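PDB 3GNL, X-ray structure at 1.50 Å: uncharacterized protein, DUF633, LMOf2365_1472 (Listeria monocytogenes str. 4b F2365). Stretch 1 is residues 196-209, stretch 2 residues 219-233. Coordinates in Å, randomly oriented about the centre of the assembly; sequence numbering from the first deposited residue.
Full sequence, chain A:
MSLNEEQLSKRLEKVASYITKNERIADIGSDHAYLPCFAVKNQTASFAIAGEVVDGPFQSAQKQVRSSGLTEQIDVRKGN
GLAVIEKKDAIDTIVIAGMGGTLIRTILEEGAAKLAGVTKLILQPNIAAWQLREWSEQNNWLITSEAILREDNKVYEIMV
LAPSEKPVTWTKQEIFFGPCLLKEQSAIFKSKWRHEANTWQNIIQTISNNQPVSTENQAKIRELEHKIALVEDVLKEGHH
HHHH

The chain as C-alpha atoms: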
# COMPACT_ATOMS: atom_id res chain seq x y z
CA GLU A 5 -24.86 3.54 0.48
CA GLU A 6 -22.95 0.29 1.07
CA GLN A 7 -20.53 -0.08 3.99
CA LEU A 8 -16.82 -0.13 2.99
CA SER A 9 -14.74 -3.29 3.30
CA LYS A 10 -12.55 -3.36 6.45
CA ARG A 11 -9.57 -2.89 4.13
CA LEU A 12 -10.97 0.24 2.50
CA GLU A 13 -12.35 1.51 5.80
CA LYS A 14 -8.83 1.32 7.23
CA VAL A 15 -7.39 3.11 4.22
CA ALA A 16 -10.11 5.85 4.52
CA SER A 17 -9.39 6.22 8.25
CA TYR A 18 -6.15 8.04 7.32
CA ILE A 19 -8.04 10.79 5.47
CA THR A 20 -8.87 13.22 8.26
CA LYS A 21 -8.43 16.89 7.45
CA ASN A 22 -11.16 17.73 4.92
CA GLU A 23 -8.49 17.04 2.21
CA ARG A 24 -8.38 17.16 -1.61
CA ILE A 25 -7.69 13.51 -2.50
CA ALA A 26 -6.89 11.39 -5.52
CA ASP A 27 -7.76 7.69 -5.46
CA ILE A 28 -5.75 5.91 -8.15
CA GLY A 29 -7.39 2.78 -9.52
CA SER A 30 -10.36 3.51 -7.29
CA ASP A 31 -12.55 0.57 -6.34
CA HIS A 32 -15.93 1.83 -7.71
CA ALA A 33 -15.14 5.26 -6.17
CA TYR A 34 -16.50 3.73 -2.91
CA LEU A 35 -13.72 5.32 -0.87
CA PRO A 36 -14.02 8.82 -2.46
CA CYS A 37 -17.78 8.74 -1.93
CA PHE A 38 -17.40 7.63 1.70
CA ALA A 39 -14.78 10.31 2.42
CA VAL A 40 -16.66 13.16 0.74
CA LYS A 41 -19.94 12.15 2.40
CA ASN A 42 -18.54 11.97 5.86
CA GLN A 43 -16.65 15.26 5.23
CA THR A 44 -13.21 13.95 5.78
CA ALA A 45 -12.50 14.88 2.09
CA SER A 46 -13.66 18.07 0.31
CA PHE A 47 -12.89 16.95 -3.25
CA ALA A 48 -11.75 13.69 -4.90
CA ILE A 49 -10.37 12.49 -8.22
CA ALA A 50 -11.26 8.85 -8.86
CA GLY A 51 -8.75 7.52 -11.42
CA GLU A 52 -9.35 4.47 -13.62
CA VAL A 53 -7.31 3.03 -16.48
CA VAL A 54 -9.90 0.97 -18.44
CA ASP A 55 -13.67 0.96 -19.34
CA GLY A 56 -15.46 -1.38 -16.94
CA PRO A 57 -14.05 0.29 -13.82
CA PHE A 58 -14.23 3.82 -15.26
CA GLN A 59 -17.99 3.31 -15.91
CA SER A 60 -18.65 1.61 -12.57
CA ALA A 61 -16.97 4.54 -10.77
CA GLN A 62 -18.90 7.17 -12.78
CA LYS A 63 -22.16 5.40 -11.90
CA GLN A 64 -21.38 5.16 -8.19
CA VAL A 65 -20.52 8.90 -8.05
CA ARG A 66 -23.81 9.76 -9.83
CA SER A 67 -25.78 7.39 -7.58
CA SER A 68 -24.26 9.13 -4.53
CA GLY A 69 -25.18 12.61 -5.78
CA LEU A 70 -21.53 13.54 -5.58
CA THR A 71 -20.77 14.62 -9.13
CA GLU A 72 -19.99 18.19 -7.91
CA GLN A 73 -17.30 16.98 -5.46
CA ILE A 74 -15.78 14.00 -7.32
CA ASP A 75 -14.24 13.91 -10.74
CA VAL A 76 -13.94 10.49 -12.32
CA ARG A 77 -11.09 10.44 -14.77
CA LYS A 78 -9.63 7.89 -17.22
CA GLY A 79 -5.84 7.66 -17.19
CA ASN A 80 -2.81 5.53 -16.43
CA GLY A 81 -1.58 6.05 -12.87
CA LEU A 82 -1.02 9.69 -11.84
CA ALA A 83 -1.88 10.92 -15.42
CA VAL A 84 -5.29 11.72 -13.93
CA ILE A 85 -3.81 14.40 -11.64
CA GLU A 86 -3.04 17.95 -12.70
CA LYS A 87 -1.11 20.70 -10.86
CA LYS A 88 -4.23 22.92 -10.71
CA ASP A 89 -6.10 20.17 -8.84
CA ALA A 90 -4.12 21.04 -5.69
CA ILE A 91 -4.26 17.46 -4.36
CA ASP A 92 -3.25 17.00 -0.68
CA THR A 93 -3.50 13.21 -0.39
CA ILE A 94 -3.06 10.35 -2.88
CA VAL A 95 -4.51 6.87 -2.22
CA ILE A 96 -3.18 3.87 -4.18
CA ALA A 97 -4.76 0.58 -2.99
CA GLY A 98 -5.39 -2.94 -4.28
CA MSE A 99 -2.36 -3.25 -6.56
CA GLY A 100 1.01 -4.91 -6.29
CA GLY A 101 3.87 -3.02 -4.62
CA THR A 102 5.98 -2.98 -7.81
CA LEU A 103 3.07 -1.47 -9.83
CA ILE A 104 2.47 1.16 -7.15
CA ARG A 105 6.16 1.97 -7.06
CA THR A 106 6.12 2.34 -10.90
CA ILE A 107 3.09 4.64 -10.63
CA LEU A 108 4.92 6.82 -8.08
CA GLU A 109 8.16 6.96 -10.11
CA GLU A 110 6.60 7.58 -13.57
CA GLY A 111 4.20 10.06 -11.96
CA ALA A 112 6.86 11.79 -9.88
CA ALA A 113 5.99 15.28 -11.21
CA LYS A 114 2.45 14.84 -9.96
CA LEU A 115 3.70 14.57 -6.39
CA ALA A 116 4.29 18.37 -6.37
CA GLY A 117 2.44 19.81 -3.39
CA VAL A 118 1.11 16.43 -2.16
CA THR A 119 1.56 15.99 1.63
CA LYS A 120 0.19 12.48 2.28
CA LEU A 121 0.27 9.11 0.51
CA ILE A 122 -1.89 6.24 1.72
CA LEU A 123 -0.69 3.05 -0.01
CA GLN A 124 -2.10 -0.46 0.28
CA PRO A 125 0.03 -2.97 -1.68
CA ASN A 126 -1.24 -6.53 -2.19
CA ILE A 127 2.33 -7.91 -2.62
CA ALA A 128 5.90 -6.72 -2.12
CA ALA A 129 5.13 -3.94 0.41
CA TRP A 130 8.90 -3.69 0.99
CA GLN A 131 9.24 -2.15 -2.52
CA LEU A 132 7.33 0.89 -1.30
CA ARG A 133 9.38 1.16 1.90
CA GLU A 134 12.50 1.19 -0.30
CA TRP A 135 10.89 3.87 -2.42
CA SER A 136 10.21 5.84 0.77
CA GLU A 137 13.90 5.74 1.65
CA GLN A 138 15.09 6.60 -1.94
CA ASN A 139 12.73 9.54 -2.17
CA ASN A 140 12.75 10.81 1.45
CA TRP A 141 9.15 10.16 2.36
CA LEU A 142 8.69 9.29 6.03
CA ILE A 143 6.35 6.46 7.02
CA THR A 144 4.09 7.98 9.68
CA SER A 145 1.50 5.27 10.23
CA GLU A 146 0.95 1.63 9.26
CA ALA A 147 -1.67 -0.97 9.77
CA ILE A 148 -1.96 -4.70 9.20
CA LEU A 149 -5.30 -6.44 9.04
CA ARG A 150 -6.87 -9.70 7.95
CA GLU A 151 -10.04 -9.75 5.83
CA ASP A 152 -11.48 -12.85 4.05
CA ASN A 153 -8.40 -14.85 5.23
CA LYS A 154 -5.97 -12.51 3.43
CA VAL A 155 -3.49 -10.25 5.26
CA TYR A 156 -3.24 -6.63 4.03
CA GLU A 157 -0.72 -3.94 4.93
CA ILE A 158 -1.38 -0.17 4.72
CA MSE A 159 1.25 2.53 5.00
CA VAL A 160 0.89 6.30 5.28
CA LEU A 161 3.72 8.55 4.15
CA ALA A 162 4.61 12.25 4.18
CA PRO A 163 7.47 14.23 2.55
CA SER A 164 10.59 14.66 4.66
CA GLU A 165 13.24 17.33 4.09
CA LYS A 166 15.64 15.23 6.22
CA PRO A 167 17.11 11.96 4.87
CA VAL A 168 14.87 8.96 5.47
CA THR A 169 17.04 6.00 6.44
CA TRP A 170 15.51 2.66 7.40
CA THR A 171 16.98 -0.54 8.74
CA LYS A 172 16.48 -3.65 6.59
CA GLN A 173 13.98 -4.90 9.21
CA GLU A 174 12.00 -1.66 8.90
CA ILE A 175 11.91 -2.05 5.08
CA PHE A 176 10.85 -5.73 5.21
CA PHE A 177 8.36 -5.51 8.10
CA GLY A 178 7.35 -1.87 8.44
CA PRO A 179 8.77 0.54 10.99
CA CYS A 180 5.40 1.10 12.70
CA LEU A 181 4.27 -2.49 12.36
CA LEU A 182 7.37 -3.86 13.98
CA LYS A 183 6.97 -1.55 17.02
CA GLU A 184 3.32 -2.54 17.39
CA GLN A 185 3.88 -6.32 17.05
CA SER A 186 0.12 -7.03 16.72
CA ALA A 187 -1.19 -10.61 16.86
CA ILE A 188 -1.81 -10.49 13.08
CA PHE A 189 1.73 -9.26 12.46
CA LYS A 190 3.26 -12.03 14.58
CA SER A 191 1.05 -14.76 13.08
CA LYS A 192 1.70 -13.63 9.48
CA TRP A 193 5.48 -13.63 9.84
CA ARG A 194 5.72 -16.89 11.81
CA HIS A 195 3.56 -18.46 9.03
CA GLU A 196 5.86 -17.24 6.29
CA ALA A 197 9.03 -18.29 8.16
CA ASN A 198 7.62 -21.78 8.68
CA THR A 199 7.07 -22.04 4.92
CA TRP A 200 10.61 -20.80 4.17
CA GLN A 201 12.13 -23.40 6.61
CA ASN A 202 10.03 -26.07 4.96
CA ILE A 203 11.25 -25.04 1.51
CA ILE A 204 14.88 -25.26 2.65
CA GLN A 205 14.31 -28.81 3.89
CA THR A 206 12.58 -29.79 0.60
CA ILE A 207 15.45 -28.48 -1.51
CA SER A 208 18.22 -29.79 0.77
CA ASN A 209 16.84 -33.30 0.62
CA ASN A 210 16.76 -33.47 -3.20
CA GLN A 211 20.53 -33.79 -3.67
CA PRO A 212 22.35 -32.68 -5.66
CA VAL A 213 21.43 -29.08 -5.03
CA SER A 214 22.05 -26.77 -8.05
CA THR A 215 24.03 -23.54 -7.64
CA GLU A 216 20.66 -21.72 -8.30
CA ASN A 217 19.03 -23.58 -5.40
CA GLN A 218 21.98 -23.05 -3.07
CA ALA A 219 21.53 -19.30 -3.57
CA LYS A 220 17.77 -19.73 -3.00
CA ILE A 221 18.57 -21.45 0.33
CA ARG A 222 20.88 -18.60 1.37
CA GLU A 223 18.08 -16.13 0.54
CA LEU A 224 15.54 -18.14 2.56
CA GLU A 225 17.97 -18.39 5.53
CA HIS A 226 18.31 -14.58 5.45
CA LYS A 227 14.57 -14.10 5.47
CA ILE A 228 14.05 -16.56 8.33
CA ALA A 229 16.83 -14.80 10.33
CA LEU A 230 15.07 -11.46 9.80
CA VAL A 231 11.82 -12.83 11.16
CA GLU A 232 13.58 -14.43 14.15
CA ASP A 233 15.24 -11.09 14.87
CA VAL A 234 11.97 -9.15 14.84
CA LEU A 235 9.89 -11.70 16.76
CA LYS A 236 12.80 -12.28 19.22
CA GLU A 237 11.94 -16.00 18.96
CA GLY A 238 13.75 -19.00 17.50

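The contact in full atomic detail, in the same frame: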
# COMPACT_ATOMS: atom_id res chain seq x y z
N GLU A 196 4.96 -17.29 7.44
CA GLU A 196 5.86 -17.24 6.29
C GLU A 196 7.18 -17.92 6.58
O GLU A 196 7.72 -18.60 5.70
CB GLU A 196 6.04 -15.79 5.76
CG GLU A 196 4.72 -15.08 5.27
CD GLU A 196 3.74 -15.94 4.44
OE1 GLU A 196 4.15 -16.86 3.73
OE2 GLU A 196 2.54 -15.66 4.47
N ALA A 197 7.75 -17.70 7.76
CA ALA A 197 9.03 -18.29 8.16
C ALA A 197 8.91 -19.82 8.22
O ALA A 197 9.86 -20.50 7.85
CB ALA A 197 9.49 -17.72 9.50
N ASN A 198 7.76 -20.32 8.65
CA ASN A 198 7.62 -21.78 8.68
C ASN A 198 7.65 -22.31 7.25
O ASN A 198 8.31 -23.31 6.99
CB ASN A 198 6.28 -22.17 9.32
CG ASN A 198 6.28 -22.04 10.82
OD1 ASN A 198 7.33 -21.96 11.45
ND2 ASN A 198 5.09 -22.04 11.40
N THR A 199 6.97 -21.63 6.31
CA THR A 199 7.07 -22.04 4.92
C THR A 199 8.50 -21.98 4.38
O THR A 199 8.95 -22.90 3.73
CB THR A 199 6.07 -21.30 4.05
OG1 THR A 199 4.77 -21.83 4.37
CG2 THR A 199 6.25 -21.61 2.59
N TRP A 200 9.23 -20.90 4.64
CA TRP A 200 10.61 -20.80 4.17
C TRP A 200 11.50 -21.94 4.73
O TRP A 200 12.27 -22.50 3.94
CB TRP A 200 11.17 -19.43 4.59
CG TRP A 200 10.49 -18.27 3.88
CD1 TRP A 200 9.96 -18.26 2.61
CD2 TRP A 200 10.32 -16.95 4.41
NE1 TRP A 200 9.43 -16.98 2.34
CE2 TRP A 200 9.63 -16.19 3.43
CE3 TRP A 200 10.66 -16.35 5.64
CZ2 TRP A 200 9.29 -14.84 3.64
CZ3 TRP A 200 10.28 -14.98 5.85
CH2 TRP A 200 9.60 -14.29 4.86
N GLN A 201 11.35 -22.30 6.01
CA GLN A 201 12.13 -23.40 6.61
C GLN A 201 11.74 -24.68 5.92
O GLN A 201 12.62 -25.50 5.62
CB GLN A 201 11.82 -23.56 8.10
CG GLN A 201 12.20 -22.35 8.93
CD GLN A 201 11.67 -22.38 10.37
OE1 GLN A 201 10.86 -23.24 10.76
NE2 GLN A 201 12.12 -21.41 11.16
N ASN A 202 10.44 -24.84 5.65
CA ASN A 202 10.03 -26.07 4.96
C ASN A 202 10.62 -26.17 3.56
O ASN A 202 11.01 -27.26 3.11
CB ASN A 202 8.50 -26.19 4.92
CG ASN A 202 7.87 -26.38 6.30
OD1 ASN A 202 8.53 -26.75 7.26
ND2 ASN A 202 6.57 -26.14 6.37
N ILE A 203 10.72 -25.04 2.86
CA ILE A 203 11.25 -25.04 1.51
C ILE A 203 12.72 -25.43 1.59
O ILE A 203 13.19 -26.19 0.74
CB ILE A 203 11.11 -23.67 0.81
CG1 ILE A 203 9.62 -23.36 0.59
CG2 ILE A 203 11.84 -23.63 -0.57
CD1 ILE A 203 9.41 -21.90 0.19
N ILE A 204 13.46 -24.86 2.53
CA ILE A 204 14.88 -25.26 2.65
C ILE A 204 15.03 -26.76 2.80
O ILE A 204 15.89 -27.36 2.12
CB ILE A 204 15.57 -24.56 3.82
CG1 ILE A 204 15.73 -23.08 3.46
CG2 ILE A 204 16.97 -25.16 4.05
CD1 ILE A 204 16.13 -22.24 4.62
N GLN A 205 14.22 -27.35 3.66
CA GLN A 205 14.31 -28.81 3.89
C GLN A 205 14.00 -29.57 2.59
O GLN A 205 14.75 -30.46 2.18
CB GLN A 205 13.43 -29.22 5.07
CG GLN A 205 13.12 -30.76 5.09
CD GLN A 205 13.32 -31.47 6.43
OE1 GLN A 205 14.30 -32.23 6.61
NE2 GLN A 205 12.39 -31.29 7.35
N THR A 206 12.97 -29.15 1.86
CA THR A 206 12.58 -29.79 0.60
C THR A 206 13.72 -29.73 -0.41
O THR A 206 14.04 -30.74 -1.07
CB THR A 206 11.33 -29.15 0.03
OG1 THR A 206 10.25 -29.43 0.92
CG2 THR A 206 11.02 -29.67 -1.35
N ILE A 207 14.38 -28.58 -0.53
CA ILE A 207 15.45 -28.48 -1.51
C ILE A 207 16.68 -29.30 -1.09
O ILE A 207 17.28 -29.97 -1.94
CB ILE A 207 15.87 -27.01 -1.70
CG1 ILE A 207 14.70 -26.24 -2.33
CG2 ILE A 207 17.15 -26.91 -2.60
CD1 ILE A 207 14.94 -24.73 -2.29
N SER A 208 17.00 -29.23 0.20
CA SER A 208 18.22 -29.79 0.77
C SER A 208 18.19 -31.29 0.67
O SER A 208 19.24 -31.92 0.54
CB SER A 208 18.35 -29.40 2.24
OG SER A 208 18.59 -28.01 2.35
N ASN A 209 16.98 -31.85 0.69
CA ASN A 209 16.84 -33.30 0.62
C ASN A 209 16.61 -33.84 -0.78
O ASN A 209 16.31 -35.01 -0.94
CB ASN A 209 15.77 -33.80 1.60
CG ASN A 209 16.09 -33.44 3.07
OD1 ASN A 209 17.23 -33.56 3.53
ND2 ASN A 209 15.07 -33.02 3.81
N ALA A 219 21.72 -20.73 -3.73
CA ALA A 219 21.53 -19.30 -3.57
C ALA A 219 20.12 -19.06 -3.02
O ALA A 219 19.94 -18.21 -2.14
CB ALA A 219 21.72 -18.57 -4.88
N LYS A 220 19.15 -19.84 -3.50
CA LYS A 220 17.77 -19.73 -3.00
C LYS A 220 17.74 -20.05 -1.49
O LYS A 220 17.06 -19.34 -0.70
CB LYS A 220 16.83 -20.64 -3.81
CG LYS A 220 15.32 -20.54 -3.46
CD LYS A 220 14.44 -20.94 -4.68
CE LYS A 220 13.01 -20.33 -4.55
NZ LYS A 220 11.92 -21.12 -5.22
N ILE A 221 18.48 -21.07 -1.07
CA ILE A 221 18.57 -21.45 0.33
C ILE A 221 19.18 -20.33 1.18
O ILE A 221 18.66 -20.00 2.22
CB ILE A 221 19.34 -22.80 0.52
CG1 ILE A 221 18.47 -23.96 0.02
CG2 ILE A 221 19.78 -23.04 1.95
CD1 ILE A 221 19.09 -25.33 0.25
N ARG A 222 20.30 -19.77 0.72
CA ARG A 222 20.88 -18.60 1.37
C ARG A 222 19.86 -17.46 1.54
O ARG A 222 19.77 -16.89 2.62
CB ARG A 222 22.11 -18.11 0.61
CG ARG A 222 23.40 -18.65 1.19
CD ARG A 222 24.63 -18.14 0.42
NE ARG A 222 24.86 -18.95 -0.78
CZ ARG A 222 24.71 -18.52 -2.04
NH1 ARG A 222 24.32 -17.27 -2.31
NH2 ARG A 222 24.93 -19.35 -3.03
N GLU A 223 19.12 -17.16 0.47
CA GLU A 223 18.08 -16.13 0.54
C GLU A 223 17.02 -16.48 1.60
O GLU A 223 16.66 -15.65 2.43
CB GLU A 223 17.43 -15.86 -0.81
CG GLU A 223 16.26 -14.88 -0.64
CD GLU A 223 15.82 -14.16 -1.90
OE1 GLU A 223 15.39 -14.84 -2.87
OE2 GLU A 223 15.86 -12.90 -1.91
N LEU A 224 16.54 -17.72 1.58
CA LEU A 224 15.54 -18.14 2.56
C LEU A 224 16.09 -18.10 3.99
O LEU A 224 15.39 -17.70 4.94
CB LEU A 224 15.04 -19.56 2.23
CG LEU A 224 14.23 -19.66 0.94
CD1 LEU A 224 14.16 -21.14 0.53
CD2 LEU A 224 12.84 -19.08 1.10
N GLU A 225 17.35 -18.51 4.19
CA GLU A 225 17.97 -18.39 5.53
C GLU A 225 17.98 -16.94 6.04
O GLU A 225 17.73 -16.72 7.22
CB GLU A 225 19.39 -18.97 5.56
CG GLU A 225 19.41 -20.51 5.46
CD GLU A 225 20.81 -21.07 5.19
OE1 GLU A 225 21.68 -20.35 4.64
OE2 GLU A 225 21.02 -22.26 5.50
N HIS A 226 18.26 -16.02 5.13
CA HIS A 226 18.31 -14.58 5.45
C HIS A 226 16.93 -14.09 5.88
O HIS A 226 16.79 -13.38 6.90
CB HIS A 226 18.79 -13.77 4.23
CG HIS A 226 18.84 -12.28 4.44
ND1 HIS A 226 19.53 -11.68 5.48
CD2 HIS A 226 18.33 -11.25 3.70
CE1 HIS A 226 19.43 -10.37 5.39
NE2 HIS A 226 18.71 -10.08 4.32
N LYS A 227 15.92 -14.49 5.12
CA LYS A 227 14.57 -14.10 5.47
C LYS A 227 14.11 -14.68 6.80
O LYS A 227 13.50 -13.99 7.62
CB LYS A 227 13.57 -14.46 4.38
CG LYS A 227 13.78 -13.76 3.01
CD LYS A 227 12.60 -14.19 2.13
CE LYS A 227 12.96 -14.29 0.70
NZ LYS A 227 12.37 -13.19 -0.08
N ILE A 228 14.41 -15.95 7.05
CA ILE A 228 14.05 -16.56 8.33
C ILE A 228 14.77 -15.82 9.50
O ILE A 228 14.17 -15.57 10.53
CB ILE A 228 14.42 -18.11 8.34
CG1 ILE A 228 13.56 -18.89 7.35
CG2 ILE A 228 14.36 -18.70 9.73
CD1 ILE A 228 14.27 -20.20 6.95
N ALA A 229 16.06 -15.52 9.31
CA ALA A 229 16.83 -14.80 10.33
C ALA A 229 16.22 -13.42 10.62
O ALA A 229 16.10 -13.02 11.79
CB ALA A 229 18.29 -14.71 9.92
N LEU A 230 15.75 -12.76 9.57
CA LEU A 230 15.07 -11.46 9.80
C LEU A 230 13.81 -11.61 10.65
O LEU A 230 13.52 -10.79 11.52
CB LEU A 230 14.73 -10.77 8.48
CG LEU A 230 15.89 -10.25 7.64
CD1 LEU A 230 15.43 -9.93 6.22
CD2 LEU A 230 16.50 -9.01 8.33
N VAL A 231 12.99 -12.62 10.37
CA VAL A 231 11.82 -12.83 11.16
C VAL A 231 12.17 -13.18 12.59
O VAL A 231 11.57 -12.66 13.53
CB VAL A 231 10.91 -13.95 10.54
CG1 VAL A 231 9.81 -14.36 11.50
CG2 VAL A 231 10.31 -13.49 9.18
N GLU A 232 13.19 -14.02 12.79
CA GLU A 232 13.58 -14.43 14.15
C GLU A 232 14.06 -13.22 14.94
O GLU A 232 13.77 -13.11 16.12
CB GLU A 232 14.67 -15.48 14.09
CG GLU A 232 14.15 -16.81 13.56
CD GLU A 232 15.19 -17.91 13.44
OE1 GLU A 232 16.40 -17.61 13.30
OE2 GLU A 232 14.79 -19.09 13.45
N ASP A 233 14.75 -12.32 14.25
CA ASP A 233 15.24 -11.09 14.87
C ASP A 233 14.10 -10.16 15.28
O ASP A 233 14.15 -9.54 16.35
CB ASP A 233 16.18 -10.35 13.92
CG ASP A 233 16.73 -9.09 14.54
OD1 ASP A 233 17.40 -9.19 15.59
OD2 ASP A 233 16.46 -7.99 14.02

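Two helices of one chain pack here in a nearly antiparallel hairpin, their N-to-C directions 151° apart and their axes 9.4 Å apart at closest approach. No hydrogen bond crosses between them; the contact is built from the fit of side chains, and three of these act as knobs.

Trp200 covers the most surface. Its CA-to-CB bond points toward the other helix, and its side chain settles among Leu224, Lys227, Ile228 and Val231. The indole meets its partners in different ways. Lys227 lays its CB over one face, 3.8 Å from the centroid of the six-membered ring of Trp200 and only 18° off the ring normal, a CH-pi contact. Val231 meets the edge, with its CG2 3.6 Å from Trp200 CZ3, while Leu224 CD2 comes obliquely to within 3.4 Å of Trp200 CD1. Lysine thus serves the interface with the base of its aliphatic chain, while its end leads away; Lys227 NZ makes a long salt bridge, 4.0 Å, to Glu223 OE2 on its own helix.

One turn along, Ile204 fills the hole formed by Ile221, Leu224, Glu225 and Ile228. Its CA-to-CB bond points sideways, yet the m,t rotamer brings Ile204 CD1 inward, 3.8 Å from Leu224 CB and 3.6 Å from Ile228 CD1. Ile228 answers from the opposite helix with the same rotamer, sitting among Ala197, Trp200, Gln201 and Ile204. Knobs therefore come from both helices, and the ends of these sideways-pointing isoleucines come nearer the other helix.

Toward the C-terminal end of the first helix, Ile221 CD1 packs 3.8 Å from Ile207 CG2 and 3.4 Å from Ser208 OG. That hydroxyl can border a methyl group without going unsatisfied, because Ser208 OG donates a 2.8 Å hydrogen bond to Ile204 O. Nearer the start of the stretch, Ala197 CA lies 5.3 Å from Ile228 CA, the shortest of the three CA pairs in register, and Ala197 CB packs 3.9 Å from Val231 CG1.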